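Local coordinates for protein phospholethanolamine N-methyltransferase 2 (Haemonchus contortus, PDB 4KRI) that probably transfers methyl groups from S-adenosylmethionine to phosphomonomethylethanolamine in the pathway by which nematodes make phosphocholine, at residues Gly218-Gly223 against Phe290-Ser295; Arg238-Ala241 against Gly245-Val248. All coordinates share one frame; numbering follows the deposited sequence.

Interaction 1. Residues Gly218-Gly223 against Phe290-Ser295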
loop_
_atom_site.group_PDB
_atom_site.type_symbol
_atom_site.label_atom_id
_atom_site.label_comp_id
_atom_site.label_asym_id
_atom_site.label_seq_id
_atom_site.Cartn_x
_atom_site.Cartn_y
_atom_site.Cartn_z
ATOM N N GLY A 218 -9.472 6.336 22.076
ATOM C CA GLY A 218 -9.498 6.099 23.508
ATOM C C GLY A 218 -8.153 5.565 23.962
ATOM O O GLY A 218 -7.156 5.720 23.257
ATOM N N PRO A 219 -8.111 4.928 25.140
ATOM C CA PRO A 219 -6.847 4.418 25.684
ATOM C C PRO A 219 -6.196 3.395 24.758
ATOM O O PRO A 219 -6.848 2.431 24.343
ATOM C CB PRO A 219 -7.274 3.736 26.991
ATOM C CG PRO A 219 -8.567 4.391 27.362
ATOM C CD PRO A 219 -9.245 4.695 26.053
ATOM N N MET A 220 -4.935 3.632 24.414
ATOM C CA MET A 220 -4.136 2.670 23.660
ATOM C C MET A 220 -2.886 2.358 24.465
ATOM O O MET A 220 -2.410 3.200 25.234
ATOM C CB MET A 220 -3.792 3.231 22.278
ATOM C CG MET A 220 -5.042 3.485 21.423
ATOM S SD MET A 220 -4.660 3.877 19.700
ATOM C CE MET A 220 -3.785 5.397 19.966
ATOM N N LYS A 221 -2.360 1.145 24.313
ATOM C CA LYS A 221 -1.211 0.730 25.109
ATOM C C LYS A 221 -0.010 0.380 24.252
ATOM O O LYS A 221 -0.157 -0.064 23.115
ATOM C CB LYS A 221 -1.582 -0.445 26.019
ATOM C CG LYS A 221 -2.648 -0.079 27.053
ATOM C CD LYS A 221 -2.942 -1.225 28.008
ATOM C CE LYS A 221 -1.690 -1.669 28.740
ATOM N NZ LYS A 221 -2.024 -2.423 29.986
ATOM N N THR A 222 1.177 0.591 24.811
ATOM C CA THR A 222 2.416 0.241 24.143
ATOM C C THR A 222 2.380 -1.199 23.655
ATOM O O THR A 222 2.007 -2.111 24.401
ATOM C CB THR A 222 3.609 0.401 25.100
ATOM O OG1 THR A 222 3.635 1.752 25.577
ATOM C CG2 THR A 222 4.909 0.084 24.390
ATOM N N GLY A 223 2.746 -1.407 22.395
ATOM C CA GLY A 223 2.895 -2.759 21.894
ATOM C C GLY A 223 1.647 -3.304 21.220
ATOM O O GLY A 223 1.713 -4.357 20.567
ATOM N N PHE A 290 -5.276 -7.713 14.689
ATOM C CA PHE A 290 -5.033 -6.298 14.987
ATOM C C PHE A 290 -5.874 -5.758 16.131
ATOM O O PHE A 290 -7.081 -5.988 16.196
ATOM C CB PHE A 290 -5.238 -5.422 13.731
ATOM C CG PHE A 290 -4.179 -5.639 12.682
ATOM C CD1 PHE A 290 -2.932 -5.049 12.812
ATOM C CD2 PHE A 290 -4.418 -6.449 11.583
ATOM C CE1 PHE A 290 -1.948 -5.255 11.856
ATOM C CE2 PHE A 290 -3.427 -6.658 10.626
ATOM C CZ PHE A 290 -2.201 -6.060 10.766
ATOM N N ASP A 291 -5.234 -4.995 17.019
ATOM C CA ASP A 291 -5.976 -4.259 18.040
ATOM C C ASP A 291 -6.753 -3.074 17.461
ATOM O O ASP A 291 -7.831 -2.741 17.948
ATOM C CB ASP A 291 -5.026 -3.768 19.137
ATOM C CG ASP A 291 -4.387 -4.904 19.886
ATOM O OD1 ASP A 291 -5.096 -5.530 20.717
ATOM O OD2 ASP A 291 -3.189 -5.188 19.639
ATOM N N TYR A 292 -6.193 -2.440 16.429
ATOM C CA TYR A 292 -6.764 -1.241 15.831
ATOM C C TYR A 292 -6.598 -1.283 14.339
ATOM O O TYR A 292 -5.600 -1.780 13.830
ATOM C CB TYR A 292 -6.040 0.029 16.341
ATOM C CG TYR A 292 -6.012 0.097 17.835
ATOM C CD1 TYR A 292 -7.154 0.450 18.548
ATOM C CD2 TYR A 292 -4.856 -0.205 18.541
ATOM C CE1 TYR A 292 -7.140 0.497 19.930
ATOM C CE2 TYR A 292 -4.832 -0.165 19.928
ATOM C CZ TYR A 292 -5.977 0.188 20.610
ATOM O OH TYR A 292 -5.962 0.224 21.986
ATOM N N VAL A 293 -7.582 -0.747 13.634
ATOM C CA VAL A 293 -7.430 -0.473 12.222
ATOM C C VAL A 293 -7.743 1.001 12.066
ATOM O O VAL A 293 -8.778 1.490 12.529
ATOM C CB VAL A 293 -8.399 -1.319 11.372
ATOM C CG1 VAL A 293 -8.399 -0.828 9.929
ATOM C CG2 VAL A 293 -7.988 -2.790 11.421
ATOM N N PHE A 294 -6.825 1.718 11.444
ATOM C CA PHE A 294 -6.933 3.162 11.316
ATOM C C PHE A 294 -6.868 3.499 9.845
ATOM O O PHE A 294 -6.022 2.968 9.130
ATOM C CB PHE A 294 -5.732 3.793 12.033
ATOM C CG PHE A 294 -5.719 5.303 11.999
ATOM C CD1 PHE A 294 -6.768 6.033 12.534
ATOM C CD2 PHE A 294 -4.633 5.988 11.468
ATOM C CE1 PHE A 294 -6.747 7.426 12.524
ATOM C CE2 PHE A 294 -4.603 7.384 11.449
ATOM C CZ PHE A 294 -5.656 8.103 11.988
ATOM N N SER A 295 -7.727 4.395 9.373
ATOM C CA SER A 295 -7.605 4.828 7.990
ATOM C C SER A 295 -7.884 6.301 7.918
ATOM O O SER A 295 -8.976 6.745 8.244
ATOM C CB SER A 295 -8.548 4.061 7.071
ATOM O OG SER A 295 -8.330 4.484 5.732
#

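Interaction 2. Residues Arg238-Ala241 against Gly245-Val248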
loop_
_atom_site.group_PDB
_atom_site.type_symbol
_atom_site.label_atom_id
_atom_site.label_comp_id
_atom_site.label_asym_id
_atom_site.label_seq_id
_atom_site.Cartn_x
_atom_site.Cartn_y
_atom_site.Cartn_z
ATOM N N ARG A 238 4.091 6.624 11.585
ATOM C CA ARG A 238 5.268 6.959 12.363
ATOM C C ARG A 238 4.883 7.666 13.663
ATOM O O ARG A 238 5.521 7.467 14.702
ATOM C CB ARG A 238 6.231 7.814 11.520
ATOM C CG ARG A 238 6.874 7.030 10.358
ATOM C CD ARG A 238 7.879 6.007 10.861
ATOM N NE ARG A 238 8.953 6.694 11.583
ATOM C CZ ARG A 238 9.941 7.363 10.998
ATOM N NH1 ARG A 238 10.022 7.424 9.673
ATOM N NH2 ARG A 238 10.860 7.972 11.738
ATOM N N GLN A 239 3.837 8.482 13.597
ATOM C CA GLN A 239 3.332 9.193 14.771
ATOM C C GLN A 239 2.644 8.269 15.779
ATOM O O GLN A 239 2.817 8.414 16.991
ATOM C CB GLN A 239 2.345 10.271 14.334
ATOM C CG GLN A 239 1.778 11.076 15.481
ATOM C CD GLN A 239 0.751 12.077 14.991
ATOM O OE1 GLN A 239 -0.111 11.735 14.188
ATOM N NE2 GLN A 239 0.847 13.313 15.460
ATOM N N ALA A 240 1.853 7.330 15.273
ATOM C CA ALA A 240 1.232 6.331 16.146
ATOM C C ALA A 240 2.298 5.552 16.912
ATOM O O ALA A 240 2.157 5.280 18.116
ATOM C CB ALA A 240 0.338 5.389 15.329
ATOM N N ALA A 241 3.385 5.207 16.223
ATOM C CA ALA A 241 4.457 4.476 16.867
ATOM C C ALA A 241 5.201 5.379 17.851
ATOM O O ALA A 241 5.477 4.977 18.991
ATOM C CB ALA A 241 5.425 3.905 15.833
ATOM N N GLY A 245 3.656 4.264 21.068
ATOM C CA GLY A 245 4.403 3.021 21.173
ATOM C C GLY A 245 3.686 1.840 20.540
ATOM O O GLY A 245 3.940 0.681 20.894
ATOM N N LEU A 246 2.791 2.142 19.605
ATOM C CA LEU A 246 2.079 1.099 18.878
ATOM C C LEU A 246 3.015 0.436 17.876
ATOM O O LEU A 246 3.937 1.075 17.358
ATOM C CB LEU A 246 0.902 1.696 18.128
ATOM C CG LEU A 246 -0.209 2.252 19.020
ATOM C CD1 LEU A 246 -1.290 2.891 18.172
ATOM C CD2 LEU A 246 -0.778 1.111 19.833
ATOM N N GLN A 247 2.774 -0.847 17.614
ATOM C CA GLN A 247 3.380 -1.521 16.472
ATOM C C GLN A 247 2.431 -1.314 15.302
ATOM O O GLN A 247 1.246 -1.682 15.372
ATOM C CB GLN A 247 3.552 -3.009 16.761
ATOM C CG GLN A 247 4.143 -3.799 15.609
ATOM C CD GLN A 247 4.409 -5.238 15.988
ATOM O OE1 GLN A 247 3.565 -6.110 15.792
ATOM N NE2 GLN A 247 5.584 -5.492 16.542
ATOM N N VAL A 248 2.931 -0.697 14.238
ATOM C CA VAL A 248 2.056 -0.253 13.160
ATOM C C VAL A 248 2.478 -0.858 11.840
ATOM O O VAL A 248 3.639 -0.773 11.469
ATOM C CB VAL A 248 2.082 1.277 12.989
ATOM C CG1 VAL A 248 1.056 1.685 11.940
ATOM C CG2 VAL A 248 1.808 1.972 14.318
#

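Interaction 1. Residues Gly218-Gly223 against Phe290-Ser295
The hydroxyl of Tyr292 is the polar focus where the loop Gly218-Gly223 meets the strand segment Phe290-Ser295. Tyr292 OH is hydrogen-bonded to OE1 of Gln224, just beyond the loop segment, and the same OE1 also accepts a bond from Lys221 N. Within the segments, Pro219 O approaches Tyr292 OH to 3.3 Å, obliquely to the ring, while Met220 CG lies 3.4 Å from this oxygen. The hydroxyl therefore has Gln224 OE1 as its hydrogen-bond partner, with a backbone carbonyl and a methylene as close neighbours.

Met220 also covers the ring. Its SD lies 4.0 Å from the centroid of the Tyr292 ring and 9° off the ring normal, which places the sulfur almost over the ring centre: a Met-aromatic contact with a face. Met220 CG packs 3.5 Å from Tyr292 CZ, nearer the hydroxyl end of the ring. The side chain is extended about its second torsion (chi2 -170°), carrying SD inward from CG across the aromatic face. Side chains bridge the gap, for the nearest CA pair, Met220 CA and Asp291 CA, stands 9.1 Å apart.

The contact packs the loop between helix 206-215 and strand 225-229 on strand 290-296 of the methyltransferase domain, with the Tyr292 side chain about 14 Å from the bound S-adenosylhomocysteine. Met220 packs over one face of the tyrosine and Phe217 adds an edge-to-face contact, while the hydroxyl shares Gln224 OE1 with Lys221 N, coupling the strand to the loop ahead of strand 225-229.

Interaction 2. Residues Arg238-Ala241 against Gly245-Val248
The second half of a beta-alpha-beta unit, in which helix 235-244 ends and the chain turns into strand 247-252, brings Arg238-Ala241 against Gly245-Val248. Gly245 N donates to Ala241 O over 2.9 Å, with an N-H...O angle of 131°, a helical i+4 bond made as the helix stops. Gly245 is the first residue to leave helical geometry, and its positive phi, a value that glycine adopts readily, marks the turn. Ala240 O lies 3.5 Å from Leu246 N, which keeps the last turns of the helix close to the departing backbone.

Beyond the turn the contact becomes mainly apolar. Ala240 CB meets two branched side chains, being 4.1 Å from Leu246 CD1 and 3.9 Å from Val248 CG2. Val248 reaches it through one branch: with CG1 anti to the backbone N (chi1 -175°), CG2 is the methyl presented to the helix, and it also lies 4.4 Å from Ala241 CB. Met226 of strand 225-229 touches both Ala240 and Leu246 and continues this apolar layer.

One polar atom is less well provided for. Leu246 O is buried without a hydrogen-bond partner in the model; what it has is a CA-H...O contact from Ala241 CA, 3.5 Å long with an angle of 140° at the hydrogen. The small alanine side chains let helix and strand come close, as in the helix-on-sheet packing of the Rossmann-type methyltransferase fold, where the helix crosses one sheet face between adjacent parallel strands.

In the fold
Along the chain, Gly218-Gly223 comes first, in the loop between helix 206-215 and strand 225-229. After that strand, interaction 2 spans the end of helix 235-244 and the start of strand 247-252, with three helical residues between its segments. The chain continues through strand 273-277 to Phe290-Ser295, where interaction 1 closes a span of 66 residues containing all of interaction 2. Their centres are 9 Å apart and they touch: Gly223 N lies 2.8 Å from Gly245 O, a probable hydrogen bond, and Met220 SD packs 3.8 Å from Leu246 CD1. Interaction 1 ties strand 290-296 to the loop before strand 225-229; interaction 2 ties helix 235-244 to strand 247-252, the other parallel neighbour of strand 225-229.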